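PDB 5GKV: esterase A from Caulobacter crescentus, which probably hydrolyses ester substrates with a serine beta-lactamase fold, being a homologue of the penicillin-binding proteins. Local coordinates for residues D205-H215 / R257-A268. Numbering follows the deposited sequence.
Sequences DLWIGLPDSEH and RRVEIPSANGHA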
loop_
_atom_site.group_PDB
_atom_site.type_symbol
_atom_site.label_atom_id
_atom_site.label_comp_id
_atom_site.label_asym_id
_atom_site.label_seq_id
_atom_site.Cartn_x
_atom_site.Cartn_y
_atom_site.Cartn_z
ATOM N N ASP A 205 -13.639 3.842 6.071
ATOM C CA ASP A 205 -13.008 5.161 6.141
ATOM C C ASP A 205 -11.640 5.088 5.459
ATOM O O ASP A 205 -10.580 5.099 6.092
ATOM C CB ASP A 205 -12.905 5.630 7.593
ATOM C CG ASP A 205 -12.807 7.134 7.705
ATOM O OD1 ASP A 205 -12.903 7.834 6.660
ATOM O OD2 ASP A 205 -12.670 7.627 8.837
ATOM N N LEU A 206 -11.695 5.016 4.127
ATOM C CA LEU A 206 -10.527 4.797 3.283
ATOM C C LEU A 206 -10.752 5.543 1.975
ATOM O O LEU A 206 -11.843 5.467 1.395
ATOM C CB LEU A 206 -10.303 3.297 3.034
ATOM C CG LEU A 206 -9.445 2.942 1.809
ATOM C CD1 LEU A 206 -7.966 3.330 2.014
ATOM C CD2 LEU A 206 -9.598 1.466 1.416
ATOM N N TRP A 207 -9.724 6.261 1.523
ATOM C CA TRP A 207 -9.859 7.235 0.451
ATOM C C TRP A 207 -8.611 7.239 -0.420
ATOM O O TRP A 207 -7.489 7.202 0.090
ATOM C CB TRP A 207 -10.037 8.654 1.010
ATOM C CG TRP A 207 -11.067 8.801 2.066
ATOM C CD1 TRP A 207 -11.006 8.343 3.356
ATOM C CD2 TRP A 207 -12.324 9.486 1.946
ATOM N NE1 TRP A 207 -12.152 8.677 4.037
ATOM C CE2 TRP A 207 -12.977 9.385 3.200
ATOM C CE3 TRP A 207 -12.958 10.176 0.905
ATOM C CZ2 TRP A 207 -14.227 9.944 3.437
ATOM C CZ3 TRP A 207 -14.206 10.730 1.141
ATOM C CH2 TRP A 207 -14.825 10.611 2.400
ATOM N N ILE A 208 -8.802 7.339 -1.731
ATOM C CA ILE A 208 -7.729 7.740 -2.638
ATOM C C ILE A 208 -8.246 8.972 -3.367
ATOM O O ILE A 208 -9.201 8.881 -4.152
ATOM C CB ILE A 208 -7.332 6.626 -3.615
ATOM C CG1 ILE A 208 -6.794 5.407 -2.845
ATOM C CG2 ILE A 208 -6.280 7.139 -4.596
ATOM C CD1 ILE A 208 -6.425 4.211 -3.757
ATOM N N GLY A 209 -7.640 10.126 -3.078
ATOM C CA GLY A 209 -8.243 11.400 -3.418
ATOM C C GLY A 209 -9.174 11.860 -2.310
ATOM O O GLY A 209 -10.320 11.413 -2.223
ATOM N N LEU A 210 -8.686 12.745 -1.444
ATOM C CA LEU A 210 -9.391 13.108 -0.227
ATOM C C LEU A 210 -10.008 14.491 -0.363
ATOM O O LEU A 210 -9.259 15.470 -0.511
ATOM C CB LEU A 210 -8.419 13.076 0.953
ATOM C CG LEU A 210 -9.023 13.204 2.341
ATOM C CD1 LEU A 210 -9.898 12.002 2.688
ATOM C CD2 LEU A 210 -7.873 13.380 3.359
ATOM N N PRO A 211 -11.337 14.631 -0.315
ATOM C CA PRO A 211 -11.946 15.966 -0.424
ATOM C C PRO A 211 -11.544 16.875 0.731
ATOM O O PRO A 211 -11.286 16.423 1.852
ATOM C CB PRO A 211 -13.455 15.678 -0.394
ATOM C CG PRO A 211 -13.590 14.232 -0.750
ATOM C CD PRO A 211 -12.349 13.564 -0.232
ATOM N N ASP A 212 -11.519 18.184 0.444
ATOM C CA ASP A 212 -11.149 19.182 1.446
ATOM C C ASP A 212 -11.922 19.023 2.751
ATOM O O ASP A 212 -11.379 19.319 3.826
ATOM C CB ASP A 212 -11.392 20.603 0.921
ATOM C CG ASP A 212 -10.305 21.094 -0.025
ATOM O OD1 ASP A 212 -9.610 20.268 -0.639
ATOM O OD2 ASP A 212 -10.159 22.329 -0.162
ATOM N N SER A 213 -13.190 18.595 2.685
ATOM C CA SER A 213 -14.018 18.489 3.891
ATOM C C SER A 213 -13.453 17.504 4.912
ATOM O O SER A 213 -13.818 17.565 6.099
ATOM C CB SER A 213 -15.430 18.055 3.519
ATOM O OG SER A 213 -15.390 16.800 2.861
ATOM N N GLU A 214 -12.588 16.591 4.476
ATOM C CA GLU A 214 -11.959 15.610 5.353
ATOM C C GLU A 214 -10.583 16.035 5.854
ATOM O O GLU A 214 -9.992 15.319 6.674
ATOM C CB GLU A 214 -11.822 14.267 4.621
ATOM C CG GLU A 214 -13.092 13.793 3.942
ATOM C CD GLU A 214 -14.296 13.895 4.848
ATOM O OE1 GLU A 214 -14.279 13.293 5.949
ATOM O OE2 GLU A 214 -15.263 14.585 4.463
ATOM N N HIS A 215 -10.050 17.166 5.387
ATOM C CA HIS A 215 -8.643 17.461 5.663
ATOM C C HIS A 215 -8.388 17.762 7.134
ATOM O O HIS A 215 -7.287 17.501 7.625
ATOM C CB HIS A 215 -8.155 18.625 4.806
ATOM C CG HIS A 215 -7.971 18.267 3.365
ATOM N ND1 HIS A 215 -7.321 19.090 2.470
ATOM C CD2 HIS A 215 -8.365 17.180 2.660
ATOM C CE1 HIS A 215 -7.325 18.526 1.275
ATOM N NE2 HIS A 215 -7.949 17.365 1.364
ATOM N N ARG A 257 -3.187 15.898 -1.071
ATOM C CA ARG A 257 -4.293 15.087 -0.572
ATOM C C ARG A 257 -5.398 14.934 -1.609
ATOM O O ARG A 257 -5.968 13.846 -1.753
ATOM C CB ARG A 257 -4.850 15.707 0.704
ATOM C CG ARG A 257 -3.834 15.713 1.834
ATOM C CD ARG A 257 -4.363 16.418 3.062
ATOM N NE ARG A 257 -3.296 16.559 4.050
ATOM C CZ ARG A 257 -3.374 17.315 5.141
ATOM N NH1 ARG A 257 -4.472 18.014 5.400
ATOM N NH2 ARG A 257 -2.347 17.375 5.977
ATOM N N ARG A 258 -5.709 16.013 -2.340
ATOM C CA ARG A 258 -6.891 16.040 -3.202
ATOM C C ARG A 258 -6.745 15.121 -4.412
ATOM O O ARG A 258 -7.717 14.470 -4.823
ATOM C CB ARG A 258 -7.175 17.474 -3.680
ATOM C CG ARG A 258 -7.878 18.392 -2.678
ATOM C CD ARG A 258 -8.334 19.713 -3.346
ATOM N NE ARG A 258 -7.224 20.645 -3.572
ATOM C CZ ARG A 258 -6.815 21.559 -2.693
ATOM N NH1 ARG A 258 -7.428 21.682 -1.524
ATOM N NH2 ARG A 258 -5.788 22.356 -2.982
ATOM N N VAL A 259 -5.558 15.084 -5.022
ATOM C CA VAL A 259 -5.367 14.321 -6.255
ATOM C C VAL A 259 -5.316 12.833 -5.928
ATOM O O VAL A 259 -5.393 12.437 -4.760
ATOM C CB VAL A 259 -4.094 14.766 -7.005
ATOM C CG1 VAL A 259 -4.233 16.210 -7.474
ATOM C CG2 VAL A 259 -2.843 14.592 -6.120
ATOM N N GLU A 260 -5.189 11.998 -6.954
ATOM C CA GLU A 260 -5.085 10.556 -6.773
ATOM C C GLU A 260 -3.667 10.130 -7.112
ATOM O O GLU A 260 -3.221 10.311 -8.248
ATOM C CB GLU A 260 -6.076 9.814 -7.664
ATOM C CG GLU A 260 -7.519 10.155 -7.400
ATOM C CD GLU A 260 -8.447 9.186 -8.110
ATOM O OE1 GLU A 260 -7.949 8.123 -8.579
ATOM O OE2 GLU A 260 -9.656 9.491 -8.197
ATOM N N ILE A 261 -2.964 9.576 -6.131
ATOM C CA ILE A 261 -1.662 8.961 -6.368
ATOM C C ILE A 261 -1.755 7.551 -5.790
ATOM O O ILE A 261 -1.414 7.334 -4.616
ATOM C CB ILE A 261 -0.527 9.795 -5.751
ATOM C CG1 ILE A 261 -0.591 11.240 -6.274
ATOM C CG2 ILE A 261 0.841 9.153 -6.066
ATOM C CD1 ILE A 261 0.453 12.190 -5.691
ATOM N N PRO A 262 -2.256 6.574 -6.555
ATOM C CA PRO A 262 -2.522 5.241 -5.982
ATOM C C PRO A 262 -1.273 4.488 -5.522
ATOM O O PRO A 262 -1.397 3.386 -4.969
ATOM C CB PRO A 262 -3.231 4.506 -7.138
ATOM C CG PRO A 262 -3.834 5.611 -7.977
ATOM C CD PRO A 262 -2.787 6.703 -7.922
ATOM N N SER A 263 -0.076 5.027 -5.729
ATOM C CA SER A 263 1.114 4.444 -5.133
ATOM C C SER A 263 1.446 5.023 -3.761
ATOM O O SER A 263 2.325 4.477 -3.087
ATOM C CB SER A 263 2.320 4.640 -6.060
ATOM O OG SER A 263 2.383 5.981 -6.529
ATOM N N ALA A 264 0.787 6.116 -3.332
ATOM C CA ALA A 264 1.337 6.882 -2.213
ATOM C C ALA A 264 0.389 7.776 -1.404
ATOM O O ALA A 264 0.771 8.196 -0.311
ATOM C CB ALA A 264 2.479 7.776 -2.711
ATOM N N ASN A 265 -0.792 8.149 -1.900
ATOM C CA ASN A 265 -1.538 9.192 -1.189
ATOM C C ASN A 265 -2.917 8.737 -0.725
ATOM O O ASN A 265 -3.798 9.574 -0.489
ATOM C CB ASN A 265 -1.649 10.473 -2.028
ATOM C CG ASN A 265 -2.783 10.433 -3.026
ATOM O OD1 ASN A 265 -3.135 9.372 -3.554
ATOM N ND2 ASN A 265 -3.367 11.602 -3.300
ATOM N N GLY A 266 -3.130 7.439 -0.559
ATOM C CA GLY A 266 -4.310 7.001 0.161
ATOM C C GLY A 266 -4.310 7.514 1.592
ATOM O O GLY A 266 -3.257 7.752 2.198
ATOM N N HIS A 267 -5.513 7.693 2.133
ATOM C CA HIS A 267 -5.732 8.062 3.527
ATOM C C HIS A 267 -6.759 7.121 4.140
ATOM O O HIS A 267 -7.813 6.876 3.536
ATOM C CB HIS A 267 -6.230 9.509 3.646
ATOM C CG HIS A 267 -5.172 10.530 3.369
ATOM N ND1 HIS A 267 -4.763 10.841 2.089
ATOM C CD2 HIS A 267 -4.429 11.299 4.201
ATOM C CE1 HIS A 267 -3.811 11.758 2.147
ATOM N NE2 HIS A 267 -3.592 12.057 3.415
ATOM N N ALA A 268 -6.485 6.631 5.352
ATOM C CA ALA A 268 -7.388 5.649 5.944
ATOM C C ALA A 268 -7.168 5.581 7.447
ATOM O O ALA A 268 -6.191 6.110 7.979
ATOM C CB ALA A 268 -7.194 4.260 5.337
HETATM O O HOH W 1 -10.995 10.205 -5.926
HETATM O O HOH W 2 -5.812 10.822 -0.938
#
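A short antiparallel strand pair of the beta-lactamase fold joins 206-208 to 266-268, and the contact is extended by the loop that follows 206-208 and by the helix end and loop that precede 266-268. W207 and H267 form its hydrogen-bonded pair: W207 N reaches H267 O at 2.8 Å, although bent at the hydrogen (136°), while the return bond from H267 N to W207 O is much straighter. On the face bearing L206 and A268, CD1 of L206 touches CB of A268 at 3.5 Å. The face of W207 and H267 is shared by L210, whose CG lies anti to the backbone N (chi1 -170°). Its two methyls diverge: CD2 sits over one face of the H267 imidazole, 4.1 Å from the ring centroid, in a CH-pi contact, and CD1 lies over one face of the W207 indole, toward its rim.

Farther along, the end of helix 253-258 takes over from the strand. The amide N of L210 donates to R257 O at 2.9 Å, and a water accepts from G209 N and donates to R257 O. H215 is gripped from several directions. CD of the extended R257 chain lies 3.9 Å from the centroid over one face, CA of D212 covers the opposite face, and at the edge NE2 donates to L210 O, which fixes the ring's rotation. Beyond it, R258 bends at chi3 (-76°) and brings NH1 within 2.7 Å of OD1 of D212 in a salt bridge at an exposed margin; OD1 lies in the guanidinium plane, while NH1 meets it from the syn side, somewhat out of the carboxylate plane.

Strand 266-268 is the middle of three, flanked by 76-77 and 206-208. L206 and A268 pack against helix 270-281, and I208 meets helices 82-95 and 190-202.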